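Local coordinates for protein citryl-CoA lyase (Hydrogenobacter thermophilus, PDB 6HXP) that probably cleaves citryl-CoA to acetyl-CoA and oxaloacetate as a lyase of the citrate synthase family, and binds coenzyme A, at residues H64-P69 with A73-A78; L93-A98 with G208-G213; E112-K117 with C166-D171. One frame throughout, in Å; residues are numbered along the deposited sequence.

Contact 1: residues H64-P69 with A73-A78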
loop_
_atom_site.group_PDB
_atom_site.type_symbol
_atom_site.label_atom_id
_atom_site.label_comp_id
_atom_site.label_asym_id
_atom_site.label_seq_id
_atom_site.Cartn_x
_atom_site.Cartn_y
_atom_site.Cartn_z
ATOM N N HIS A 64 -6.978 17.980 6.117
ATOM C CA HIS A 64 -7.930 18.708 5.272
ATOM C C HIS A 64 -9.298 18.071 5.339
ATOM O O HIS A 64 -10.083 18.185 4.403
ATOM C CB HIS A 64 -7.425 18.806 3.825
ATOM C CG HIS A 64 -7.989 20.004 3.109
ATOM N ND1 HIS A 64 -9.075 19.897 2.240
ATOM C CD2 HIS A 64 -7.690 21.305 3.256
ATOM C CE1 HIS A 64 -9.333 21.132 1.831
ATOM N NE2 HIS A 64 -8.515 22.012 2.400
ATOM N N GLY A 65 -9.559 17.341 6.408
ATOM C CA GLY A 65 -10.852 16.740 6.646
ATOM C C GLY A 65 -11.041 15.408 5.949
ATOM O O GLY A 65 -10.102 14.764 5.480
ATOM N N ILE A 66 -12.287 14.928 6.004
ATOM C CA ILE A 66 -12.615 13.618 5.496
ATOM C C ILE A 66 -12.863 13.601 4.002
ATOM O O ILE A 66 -12.837 12.503 3.423
ATOM C CB ILE A 66 -13.783 13.053 6.339
ATOM C CG1 ILE A 66 -13.912 11.566 6.254
ATOM C CG2 ILE A 66 -15.096 13.747 6.001
ATOM C CD1 ILE A 66 -14.854 11.026 7.374
ATOM N N ALA A 67 -12.999 14.741 3.329
ATOM C CA ALA A 67 -13.343 14.749 1.936
ATOM C C ALA A 67 -12.298 14.329 0.914
ATOM O O ALA A 67 -12.716 13.823 -0.107
ATOM C CB ALA A 67 -13.869 16.101 1.539
ATOM N N PRO A 68 -10.987 14.535 1.104
ATOM C CA PRO A 68 -10.030 14.200 0.051
ATOM C C PRO A 68 -9.937 12.699 -0.187
ATOM O O PRO A 68 -10.169 11.924 0.720
ATOM C CB PRO A 68 -8.707 14.726 0.565
ATOM C CG PRO A 68 -8.962 15.496 1.792
ATOM C CD PRO A 68 -10.363 15.221 2.260
ATOM N N PRO A 69 -9.498 12.295 -1.375
ATOM C CA PRO A 69 -9.403 10.846 -1.661
ATOM C C PRO A 69 -8.444 10.103 -0.731
ATOM O O PRO A 69 -8.639 8.914 -0.513
ATOM C CB PRO A 69 -8.959 10.776 -3.127
ATOM C CG PRO A 69 -8.477 12.129 -3.485
ATOM C CD PRO A 69 -9.198 13.108 -2.571
ATOM N N ALA A 73 -9.718 6.862 1.142
ATOM C CA ALA A 73 -8.984 5.584 0.994
ATOM C C ALA A 73 -8.530 5.037 2.338
ATOM O O ALA A 73 -8.679 3.851 2.627
ATOM C CB ALA A 73 -7.795 5.745 0.052
ATOM N N ALA A 74 -7.934 5.902 3.167
ATOM C CA ALA A 74 -7.449 5.456 4.481
ATOM C C ALA A 74 -8.556 4.885 5.340
ATOM O O ALA A 74 -8.421 3.828 5.955
ATOM C CB ALA A 74 -6.810 6.628 5.220
ATOM N N ARG A 75 -9.685 5.600 5.399
ATOM C CA ARG A 75 -10.790 5.151 6.220
ATOM C C ARG A 75 -11.501 3.923 5.646
ATOM O O ARG A 75 -11.937 3.062 6.402
ATOM C CB ARG A 75 -11.777 6.307 6.444
ATOM C CG ARG A 75 -11.126 7.443 7.229
ATOM C CD ARG A 75 -12.047 8.646 7.478
ATOM N NE ARG A 75 -12.931 8.297 8.564
ATOM C CZ ARG A 75 -13.165 8.934 9.727
ATOM N NH1 ARG A 75 -12.578 10.130 10.010
ATOM N NH2 ARG A 75 -14.000 8.417 10.596
ATOM N N SER A 76 -11.582 3.802 4.326
ATOM C CA SER A 76 -12.183 2.624 3.681
ATOM C C SER A 76 -11.301 1.397 3.953
ATOM O O SER A 76 -11.826 0.343 4.313
ATOM C CB SER A 76 -12.352 2.826 2.173
ATOM O OG SER A 76 -13.261 3.892 1.956
ATOM N N VAL A 77 -9.979 1.513 3.841
ATOM C CA VAL A 77 -9.100 0.398 4.186
ATOM C C VAL A 77 -9.242 0.023 5.675
ATOM O O VAL A 77 -9.351 -1.146 6.004
ATOM C CB VAL A 77 -7.666 0.722 3.767
ATOM C CG1 VAL A 77 -6.670 -0.225 4.403
ATOM C CG2 VAL A 77 -7.564 0.646 2.245
ATOM N N ALA A 78 -9.313 1.019 6.566
ATOM C CA ALA A 78 -9.528 0.732 7.972
ATOM C C ALA A 78 -10.857 -0.014 8.167
ATOM O O ALA A 78 -10.916 -0.998 8.928
ATOM C CB ALA A 78 -9.582 2.044 8.745
#
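I66 lays its terminal methyl CD1 over one face of the R75 guanidinium, 3.5 Å from R75 NE and displaced toward the rim, while I66 CG1 touches R75 CD at 3.7 Å. The two side chains cross at about a right angle. I66 gets there because CG1 stands anti to the backbone N (chi1 -160°), which carries the methyl toward the helix. R75 in turn bends at chi3 (78°), bringing its flat end against the methyl. At the other end of the contact A73 N donates to P69 O at 2.8 Å, with an N-H...O angle of 162°. This is the i to i+4 bond of the first turn of helix 69-79, for which P68 is the N-cap residue. Beyond this shell, E225 and E224 on helix 206-228 form salt bridges with R75 NE and NH1, and H221 ND1 is hydrogen-bonded to NH1. I66 also packs on V242 of the second subunit and K6 of the third. With carboxylates at two of its nitrogens the buried arginine charge is probably well compensated, and the methyl can rest on the face without displacing either bond.

Contact 2: residues L93-A98 with G208-G213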
loop_
_atom_site.group_PDB
_atom_site.type_symbol
_atom_site.label_atom_id
_atom_site.label_comp_id
_atom_site.label_asym_id
_atom_site.label_seq_id
_atom_site.Cartn_x
_atom_site.Cartn_y
_atom_site.Cartn_z
ATOM N N LEU A 93 -0.842 6.472 -0.284
ATOM C CA LEU A 93 -0.889 6.088 -1.687
ATOM C C LEU A 93 -1.674 7.050 -2.511
ATOM O O LEU A 93 -1.378 7.202 -3.684
ATOM C CB LEU A 93 -1.518 4.705 -1.857
ATOM C CG LEU A 93 -0.702 3.537 -1.308
ATOM C CD1 LEU A 93 -1.495 2.219 -1.502
ATOM C CD2 LEU A 93 0.669 3.460 -1.964
ATOM N N ALA A 94 -2.693 7.695 -1.946
ATOM C CA ALA A 94 -3.538 8.591 -2.734
ATOM C C ALA A 94 -2.871 9.890 -3.101
ATOM O O ALA A 94 -3.425 10.630 -3.921
ATOM C CB ALA A 94 -4.824 8.916 -1.962
ATOM N N PHE A 95 -1.692 10.205 -2.533
ATOM C CA PHE A 95 -1.000 11.466 -2.836
ATOM C C PHE A 95 -0.282 11.404 -4.186
ATOM O O PHE A 95 0.979 11.442 -4.245
ATOM C CB PHE A 95 -0.028 11.835 -1.721
ATOM C CG PHE A 95 -0.598 11.955 -0.330
ATOM C CD1 PHE A 95 -1.832 12.533 -0.120
ATOM C CD2 PHE A 95 0.161 11.591 0.773
ATOM C CE1 PHE A 95 -2.324 12.692 1.192
ATOM C CE2 PHE A 95 -0.306 11.775 2.060
ATOM C CZ PHE A 95 -1.532 12.314 2.259
ATOM N N GLY A 96 -1.053 11.338 -5.241
ATOM C CA GLY A 96 -0.544 11.239 -6.584
ATOM C C GLY A 96 -0.408 12.565 -7.273
ATOM O O GLY A 96 -0.295 13.613 -6.621
ATOM N N SER A 97 -0.407 12.512 -8.599
ATOM C CA SER A 97 -0.232 13.707 -9.412
ATOM C C SER A 97 -1.251 14.799 -9.170
ATOM O O SER A 97 -0.909 15.996 -9.265
ATOM C CB SER A 97 -0.187 13.368 -10.889
ATOM O OG SER A 97 -1.411 12.769 -11.316
ATOM N N ALA A 98 -2.477 14.413 -8.780
ATOM C CA ALA A 98 -3.553 15.365 -8.532
ATOM C C ALA A 98 -3.750 15.687 -7.043
ATOM O O ALA A 98 -4.656 16.449 -6.676
ATOM C CB ALA A 98 -4.848 14.797 -9.090
ATOM N N GLY A 208 7.432 14.960 -0.297
ATOM C CA GLY A 208 7.845 14.561 1.044
ATOM C C GLY A 208 7.344 15.455 2.130
ATOM O O GLY A 208 6.966 14.989 3.207
ATOM N N PHE A 209 7.346 16.776 1.875
ATOM C CA PHE A 209 6.870 17.714 2.883
ATOM C C PHE A 209 5.391 17.516 3.161
ATOM O O PHE A 209 4.945 17.568 4.338
ATOM C CB PHE A 209 7.177 19.167 2.499
ATOM C CG PHE A 209 8.654 19.367 2.225
ATOM C CD1 PHE A 209 9.591 19.243 3.241
ATOM C CD2 PHE A 209 9.110 19.573 0.924
ATOM C CE1 PHE A 209 10.959 19.384 2.960
ATOM C CE2 PHE A 209 10.457 19.696 0.659
ATOM C CZ PHE A 209 11.361 19.558 1.667
ATOM N N PHE A 210 4.628 17.294 2.108
ATOM C CA PHE A 210 3.195 17.032 2.209
ATOM C C PHE A 210 2.902 15.753 2.933
ATOM O O PHE A 210 2.107 15.733 3.879
ATOM C CB PHE A 210 2.561 17.028 0.827
ATOM C CG PHE A 210 1.065 16.925 0.826
ATOM C CD1 PHE A 210 0.290 17.862 1.490
ATOM C CD2 PHE A 210 0.420 15.943 0.106
ATOM C CE1 PHE A 210 -1.101 17.800 1.446
ATOM C CE2 PHE A 210 -0.974 15.880 0.080
ATOM C CZ PHE A 210 -1.721 16.764 0.787
ATOM N N ILE A 211 3.654 14.707 2.622
ATOM C CA ILE A 211 3.437 13.445 3.312
ATOM C C ILE A 211 3.711 13.561 4.782
ATOM O O ILE A 211 2.938 13.109 5.629
ATOM C CB ILE A 211 4.341 12.365 2.678
ATOM C CG1 ILE A 211 3.906 12.047 1.229
ATOM C CG2 ILE A 211 4.311 11.069 3.543
ATOM C CD1 ILE A 211 4.941 11.425 0.427
ATOM N N ILE A 212 4.864 14.139 5.144
ATOM C CA ILE A 212 5.237 14.244 6.545
ATOM C C ILE A 212 4.202 15.075 7.322
ATOM O O ILE A 212 3.845 14.693 8.432
ATOM C CB ILE A 212 6.635 14.870 6.663
ATOM C CG1 ILE A 212 7.671 13.899 6.163
ATOM C CG2 ILE A 212 6.939 15.308 8.123
ATOM C CD1 ILE A 212 9.058 14.535 5.872
ATOM N N GLY A 213 3.763 16.155 6.727
ATOM C CA GLY A 213 2.803 17.050 7.364
ATOM C C GLY A 213 1.447 16.436 7.519
ATOM O O GLY A 213 0.790 16.683 8.531
#
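F95 receives the edge of F210 on one face of its ring. The atom that leads is F210 CE2, 3.4 Å above the F95 plane and offset toward the rim, with F95 CD1 at 3.5 Å and F95 CE1 at 3.6 Å. With centroids 4.8 Å apart and planes at 60°, this is an edge-to-face pair, tilted short of a true T. F210 reaches across because its CG is anti to the backbone N (chi1 -173°), which swings the ring out from the helix toward the loop. I211, the next residue on that helix, adds a lighter touch: its CG1 lies 3.8 Å from F95 CD2. F95 itself is the centre of an inverse gamma turn, in the loop that follows helix 84-93; the turn presents its side chain to helix 206-228, one of the long helices of this citrate synthase-type, largely helical domain. The same ring packs on R214 and L218 further along that helix and meets H99 edge to face, while F95 O accepts a bond from K207 NZ. The other end of the loop makes no contact with 208-213 and is held instead by backbone hydrogen bonds from S97 and A98 to the second subunit. S97 is solvent-exposed and stands well clear of the helical segment, where it touches the bound coenzyme A; its OG makes a weak hydrogen bond to G81 O of the second subunit.

Contact 3: residues E112-K117 with C166-D171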
loop_
_atom_site.group_PDB
_atom_site.type_symbol
_atom_site.label_atom_id
_atom_site.label_comp_id
_atom_site.label_asym_id
_atom_site.label_seq_id
_atom_site.Cartn_x
_atom_site.Cartn_y
_atom_site.Cartn_z
ATOM N N GLU A 112 13.601 26.595 -11.487
ATOM C CA GLU A 112 14.083 26.836 -12.847
ATOM C C GLU A 112 13.828 28.271 -13.283
ATOM O O GLU A 112 14.660 28.854 -13.980
ATOM C CB GLU A 112 13.511 25.795 -13.826
ATOM C CG GLU A 112 14.117 24.420 -13.577
ATOM C CD GLU A 112 13.634 23.287 -14.460
ATOM O OE1 GLU A 112 12.746 23.524 -15.307
ATOM O OE2 GLU A 112 14.137 22.152 -14.290
ATOM N N GLY A 113 12.720 28.849 -12.833
ATOM C CA GLY A 113 12.370 30.236 -13.115
ATOM C C GLY A 113 13.393 31.190 -12.553
ATOM O O GLY A 113 13.898 32.040 -13.284
ATOM N N VAL A 114 13.766 31.009 -11.283
ATOM C CA VAL A 114 14.765 31.847 -10.621
ATOM C C VAL A 114 16.143 31.685 -11.271
ATOM O O VAL A 114 16.826 32.683 -11.498
ATOM C CB VAL A 114 14.805 31.563 -9.096
ATOM C CG1 VAL A 114 16.059 32.152 -8.435
ATOM C CG2 VAL A 114 13.556 32.113 -8.441
ATOM N N SER A 115 16.562 30.448 -11.547
ATOM C CA SER A 115 17.899 30.205 -12.126
ATOM C C SER A 115 18.025 30.624 -13.593
ATOM O O SER A 115 19.138 30.925 -14.040
ATOM C CB SER A 115 18.303 28.746 -11.944
ATOM O OG SER A 115 17.518 27.871 -12.728
ATOM N N SER A 116 16.911 30.686 -14.342
ATOM C CA SER A 116 16.973 31.092 -15.744
ATOM C C SER A 116 17.378 32.554 -15.914
ATOM O O SER A 116 17.932 32.909 -16.956
ATOM C CB SER A 116 15.630 30.881 -16.433
ATOM O OG SER A 116 14.659 31.795 -15.950
ATOM N N LYS A 117 17.032 33.403 -14.924
ATOM C CA LYS A 117 17.237 34.842 -14.954
ATOM C C LYS A 117 16.442 35.485 -16.119
ATOM O O LYS A 117 16.774 36.590 -16.539
ATOM C CB LYS A 117 18.743 35.215 -15.019
ATOM C CG LYS A 117 19.620 34.633 -13.902
ATOM C CD LYS A 117 19.291 35.143 -12.487
ATOM C CE LYS A 117 19.704 36.578 -12.239
ATOM N NZ LYS A 117 19.270 37.052 -10.896
ATOM N N CYS A 166 10.490 33.054 -3.007
ATOM C CA CYS A 166 9.183 33.571 -2.578
ATOM C C CYS A 166 8.767 34.726 -3.491
ATOM O O CYS A 166 7.609 34.799 -3.936
ATOM C CB CYS A 166 9.223 34.020 -1.132
ATOM S SG CYS A 166 9.399 32.673 0.045
ATOM N N LYS A 167 9.712 35.648 -3.773
ATOM C CA LYS A 167 9.446 36.818 -4.633
ATOM C C LYS A 167 9.033 36.396 -6.024
ATOM O O LYS A 167 8.046 36.914 -6.558
ATOM C CB LYS A 167 10.688 37.720 -4.717
ATOM C CG LYS A 167 10.488 38.965 -5.581
ATOM C CD LYS A 167 11.694 39.861 -5.528
ATOM C CE LYS A 167 11.790 40.878 -6.663
ATOM N NZ LYS A 167 10.471 41.445 -7.025
ATOM N N PHE A 168 9.785 35.459 -6.616
ATOM C CA PHE A 168 9.473 34.917 -7.941
ATOM C C PHE A 168 8.069 34.326 -7.959
ATOM O O PHE A 168 7.279 34.657 -8.828
ATOM C CB PHE A 168 10.497 33.841 -8.366
ATOM C CG PHE A 168 10.207 33.277 -9.747
ATOM C CD1 PHE A 168 10.636 33.940 -10.888
ATOM C CD2 PHE A 168 9.499 32.088 -9.898
ATOM C CE1 PHE A 168 10.336 33.443 -12.153
ATOM C CE2 PHE A 168 9.190 31.596 -11.160
ATOM C CZ PHE A 168 9.634 32.259 -12.280
ATOM N N ALA A 169 7.750 33.480 -6.978
ATOM C CA ALA A 169 6.425 32.849 -6.942
ATOM C C ALA A 169 5.297 33.883 -6.878
ATOM O O ALA A 169 4.289 33.752 -7.573
ATOM C CB ALA A 169 6.329 31.891 -5.766
ATOM N N GLU A 170 5.470 34.938 -6.087
ATOM C CA GLU A 170 4.433 35.993 -6.007
ATOM C C GLU A 170 4.433 36.873 -7.224
ATOM O O GLU A 170 3.358 37.298 -7.681
ATOM C CB GLU A 170 4.612 36.798 -4.718
ATOM C CG GLU A 170 4.361 35.936 -3.498
ATOM C CD GLU A 170 3.861 36.683 -2.287
ATOM O OE1 GLU A 170 4.623 37.513 -1.754
ATOM O OE2 GLU A 170 2.670 36.518 -1.946
ATOM N N ASP A 171 5.620 37.160 -7.797
ATOM C CA ASP A 171 5.683 37.962 -9.020
ATOM C C ASP A 171 4.953 37.252 -10.156
ATOM O O ASP A 171 4.286 37.913 -10.944
ATOM C CB ASP A 171 7.139 38.225 -9.445
ATOM C CG ASP A 171 7.854 39.286 -8.633
ATOM O OD1 ASP A 171 7.184 39.978 -7.838
ATOM O OD2 ASP A 171 9.097 39.363 -8.726
#
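F168 turns one face of its ring to the backbone of the opposing helix, where G113 and V114 lie against it. V114 N sits above the ring centre, 4.2 Å from the plane, and G113 C lies above the same face nearer the rim. At the far end of the ring CZ comes within 3.5 Å of G113 CA. A side chain on G113 would run into CZ, so the missing CB is what lets the ring lie so close. F168 reaches the glycine through a CG placed anti to its backbone N (chi1 -179°). V114 slides past F168 in the opposite sense, its CG2 methyl 3.5 Å from F168 CB and 3.8 Å from CG. This is helix-to-helix packing between the C-terminal end of helix 101-116 and the beginning of helix 164-180, with a ring on one helix set against a glycine on the other. Replacing F168 by an alanine here would probably leave a gap beside G113 and deprive V120 and I123, on helix 120-129, of the ring they pack on. The next residue, A169, accepts a hydrogen bond at its O from the hydroxyl of Y137, a residue of the coenzyme A binding site.

In the fold
From the N terminus, contact 1 comes first and is the most local: it spans three residues and folds the loop after helix 48-60 back on the first turns of helix 69-79, which that loop leads into. Contact 2 opens next, after helix 84-93, and closes only at helix 206-228, spanning 109 intervening residues. Contact 3 is nested within that span, linking helices 101-116 and 164-180. No two contacts cross along the chain. Contacts 1 and 2 touch through P69 C and A94 CB, 4.0 Å apart, and both reach the third subunit. Contact 3 lies apart, its centre about 24 Å from that of contact 2 and about 35 Å from that of contact 1, across the chain's centre from contact 1.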